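Local coordinates for protein putative rRNA methylase (Clostridium thermocellum ATCC 27405, PDB 3EEY) that binds S-adenosylmethionine and is probably a methyltransferase, thought to act on ribosomal RNA, at residues K58-T63 with L78-H83. Sequence-based numbering, arbitrary orientation.
With SAM (S-adenosylmethionine), chain K.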
loop_
_atom_site.group_PDB
_atom_site.type_symbol
_atom_site.label_atom_id
_atom_site.label_comp_id
_atom_site.label_asym_id
_atom_site.label_seq_id
_atom_site.Cartn_x
_atom_site.Cartn_y
_atom_site.Cartn_z
ATOM N N LYS A 58 -19.658 25.485 -9.601
ATOM C CA LYS A 58 -18.655 26.091 -8.726
ATOM C C LYS A 58 -17.312 25.368 -8.850
ATOM O O LYS A 58 -16.255 25.999 -8.868
ATOM C CB LYS A 58 -19.153 26.063 -7.275
ATOM C CG LYS A 58 -18.239 26.729 -6.259
ATOM C CD LYS A 58 -18.765 26.542 -4.838
ATOM C CE LYS A 58 -17.711 26.885 -3.788
ATOM N NZ LYS A 58 -17.344 28.330 -3.781
ATOM N N ALA A 59 -17.372 24.045 -8.951
ATOM C CA ALA A 59 -16.181 23.214 -9.070
ATOM C C ALA A 59 -15.504 23.303 -10.439
ATOM O O ALA A 59 -14.275 23.270 -10.520
ATOM C CB ALA A 59 -16.514 21.779 -8.736
ATOM N N ILE A 60 -16.298 23.412 -11.503
ATOM C CA ILE A 60 -15.771 23.585 -12.862
ATOM C C ILE A 60 -15.070 24.944 -13.007
ATOM O O ILE A 60 -14.007 25.033 -13.624
ATOM C CB ILE A 60 -16.884 23.371 -13.952
ATOM C CG1 ILE A 60 -17.423 21.929 -13.921
ATOM C CG2 ILE A 60 -16.389 23.723 -15.365
ATOM C CD1 ILE A 60 -16.437 20.837 -14.375
ATOM N N ALA A 61 -15.653 25.978 -12.399
ATOM C CA ALA A 61 -15.123 27.342 -12.459
ATOM C C ALA A 61 -13.811 27.492 -11.688
ATOM O O ALA A 61 -12.877 28.143 -12.161
ATOM C CB ALA A 61 -16.158 28.339 -11.955
ATOM N N ASN A 62 -13.753 26.884 -10.507
ATOM C CA ASN A 62 -12.543 26.868 -9.685
ATOM C C ASN A 62 -11.387 26.086 -10.308
ATOM O O ASN A 62 -10.227 26.473 -10.171
ATOM C CB ASN A 62 -12.849 26.320 -8.291
ATOM C CG ASN A 62 -13.662 27.283 -7.444
ATOM O OD1 ASN A 62 -13.999 28.388 -7.877
ATOM N ND2 ASN A 62 -13.980 26.868 -6.226
ATOM N N THR A 63 -11.719 24.988 -10.984
ATOM C CA THR A 63 -10.749 24.186 -11.725
ATOM C C THR A 63 -10.247 24.932 -12.966
ATOM O O THR A 63 -9.054 24.877 -13.273
ATOM C CB THR A 63 -11.333 22.787 -12.079
ATOM O OG1 THR A 63 -11.733 22.121 -10.873
ATOM C CG2 THR A 63 -10.323 21.916 -12.796
ATOM N N LEU A 78 -12.623 20.048 -19.630
ATOM C CA LEU A 78 -13.509 20.032 -18.468
ATOM C C LEU A 78 -14.953 19.810 -18.883
ATOM O O LEU A 78 -15.476 20.509 -19.755
ATOM C CB LEU A 78 -13.384 21.327 -17.658
ATOM C CG LEU A 78 -12.060 21.579 -16.926
ATOM C CD1 LEU A 78 -12.083 22.936 -16.249
ATOM C CD2 LEU A 78 -11.766 20.482 -15.916
ATOM N N ILE A 79 -15.589 18.831 -18.245
ATOM C CA ILE A 79 -16.932 18.388 -18.603
ATOM C C ILE A 79 -17.834 18.494 -17.382
ATOM O O ILE A 79 -17.528 17.935 -16.329
ATOM C CB ILE A 79 -16.906 16.934 -19.146
ATOM C CG1 ILE A 79 -16.195 16.891 -20.507
ATOM C CG2 ILE A 79 -18.304 16.376 -19.281
ATOM C CD1 ILE A 79 -15.375 15.651 -20.736
ATOM N N LYS A 80 -18.931 19.238 -17.512
ATOM C CA LYS A 80 -19.904 19.327 -16.439
ATOM C C LYS A 80 -20.942 18.213 -16.597
ATOM O O LYS A 80 -22.080 18.437 -17.025
ATOM C CB LYS A 80 -20.560 20.709 -16.372
ATOM C CG LYS A 80 -21.255 20.983 -15.039
ATOM C CD LYS A 80 -22.564 21.724 -15.242
ATOM C CE LYS A 80 -23.423 21.666 -13.995
ATOM N NZ LYS A 80 -24.763 22.274 -14.216
ATOM N N ASP A 81 -20.516 17.003 -16.263
ATOM C CA ASP A 81 -21.385 15.836 -16.236
ATOM C C ASP A 81 -20.851 14.875 -15.179
ATOM O O ASP A 81 -19.710 15.002 -14.733
ATOM C CB ASP A 81 -21.413 15.161 -17.612
ATOM C CG ASP A 81 -22.649 14.289 -17.831
ATOM O OD1 ASP A 81 -23.488 14.149 -16.910
ATOM O OD2 ASP A 81 -22.773 13.737 -18.944
ATOM N N GLY A 82 -21.683 13.924 -14.768
ATOM C CA GLY A 82 -21.257 12.892 -13.839
ATOM C C GLY A 82 -20.201 11.988 -14.435
ATOM O O GLY A 82 -20.192 11.758 -15.638
ATOM N N HIS A 83 -19.306 11.487 -13.586
ATOM C CA HIS A 83 -18.241 10.579 -14.001
ATOM C C HIS A 83 -18.774 9.226 -14.457
ATOM O O HIS A 83 -18.105 8.524 -15.211
ATOM C CB HIS A 83 -17.153 10.407 -12.918
ATOM C CG HIS A 83 -17.674 10.230 -11.520
ATOM N ND1 HIS A 83 -17.049 10.789 -10.428
ATOM C CD2 HIS A 83 -18.745 9.557 -11.031
ATOM C CE1 HIS A 83 -17.707 10.465 -9.327
ATOM N NE2 HIS A 83 -18.743 9.720 -9.666
HETATM N N SAM K . -9.839 15.988 -6.278
HETATM C CA SAM K . -10.677 17.089 -5.706
HETATM C C SAM K . -9.843 18.323 -5.352
HETATM O O SAM K . -10.249 19.189 -4.568
HETATM O OXT SAM K . -8.735 18.487 -5.863
HETATM C CB SAM K . -11.497 16.581 -4.526
HETATM C CG SAM K . -12.801 15.921 -4.963
HETATM S SD SAM K . -14.165 16.158 -3.792
HETATM C CE SAM K . -13.643 15.051 -2.453
HETATM C "C5'" SAM K . -15.478 15.225 -4.627
HETATM C "C4'" SAM K . -15.962 15.971 -5.874
HETATM O "O4'" SAM K . -16.686 15.112 -6.735
HETATM C "C3'" SAM K . -16.881 17.142 -5.532
HETATM O "O3'" SAM K . -16.395 18.294 -6.181
HETATM C "C2'" SAM K . -18.239 16.742 -6.074
HETATM O "O2'" SAM K . -18.993 17.840 -6.552
HETATM C "C1'" SAM K . -17.845 15.782 -7.191
HETATM N N9 SAM K . -18.906 14.822 -7.555
HETATM C C8 SAM K . -19.957 14.370 -6.793
HETATM N N7 SAM K . -20.681 13.500 -7.540
HETATM C C5 SAM K . -20.104 13.399 -8.762
HETATM C C6 SAM K . -20.413 12.672 -9.907
HETATM N N6 SAM K . -21.463 11.856 -9.959
HETATM N N1 SAM K . -19.609 12.807 -11.016
HETATM C C2 SAM K . -18.511 13.640 -11.022
HETATM N N3 SAM K . -18.208 14.345 -9.885
HETATM C C4 SAM K . -18.990 14.230 -8.781
#
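Leu78 lies on strand 76-79, the second strand of a Rossmann-type beta-alpha-beta unit (strand 49-53, helix 57-69, strand 76-79), and packs back on the crossover helix. Its CG lies anti to the carbonyl carbon (chi1 -68°), and the isobutyl fork reaches the helix with both tips: CD2 meets CG2 of Thr63 at 3.7 Å as the two side chains cross obliquely, while CD1 rests 3.9 Å from the backbone O of Ile60. The same chi1 of Thr63 (-57°) that puts CG2 anti to the backbone N and against Leu78 turns OG1 back along the helix, where it donates to O of Ala59 at 2.8 Å, in the carbonyl plane; that oxygen also accepts the amide N of Thr63. Ile79 directs its side chain away from the helix and leaves its carbonyl O on the near side, 3.7 Å from CD1 of Ile60. At Lys80, the centre of an inverse gamma turn, the aliphatic stem crosses Ile60 at about a right angle, CG 4.1 Å from CG1, before the chain bends at chi2 and carries the ammonium away. Beyond it Asp81 OD1, met from above the carboxylate plane, accepts N of Gly82. His83 closes the segment in the cofactor pocket: its N donates to N1 of the SAM adenine at 2.9 Å, nearly straight with an N-H...N1 angle of 161°, and one imidazole face lies under that same N1, while ND1 is held by O of Ala29. Helix 57-69 thus covers strand 76-79, an outermost strand of the sheet within this chain, whose parallel neighbour 49-53 is joined to Ile79 by backbone hydrogen bonds of Gly52.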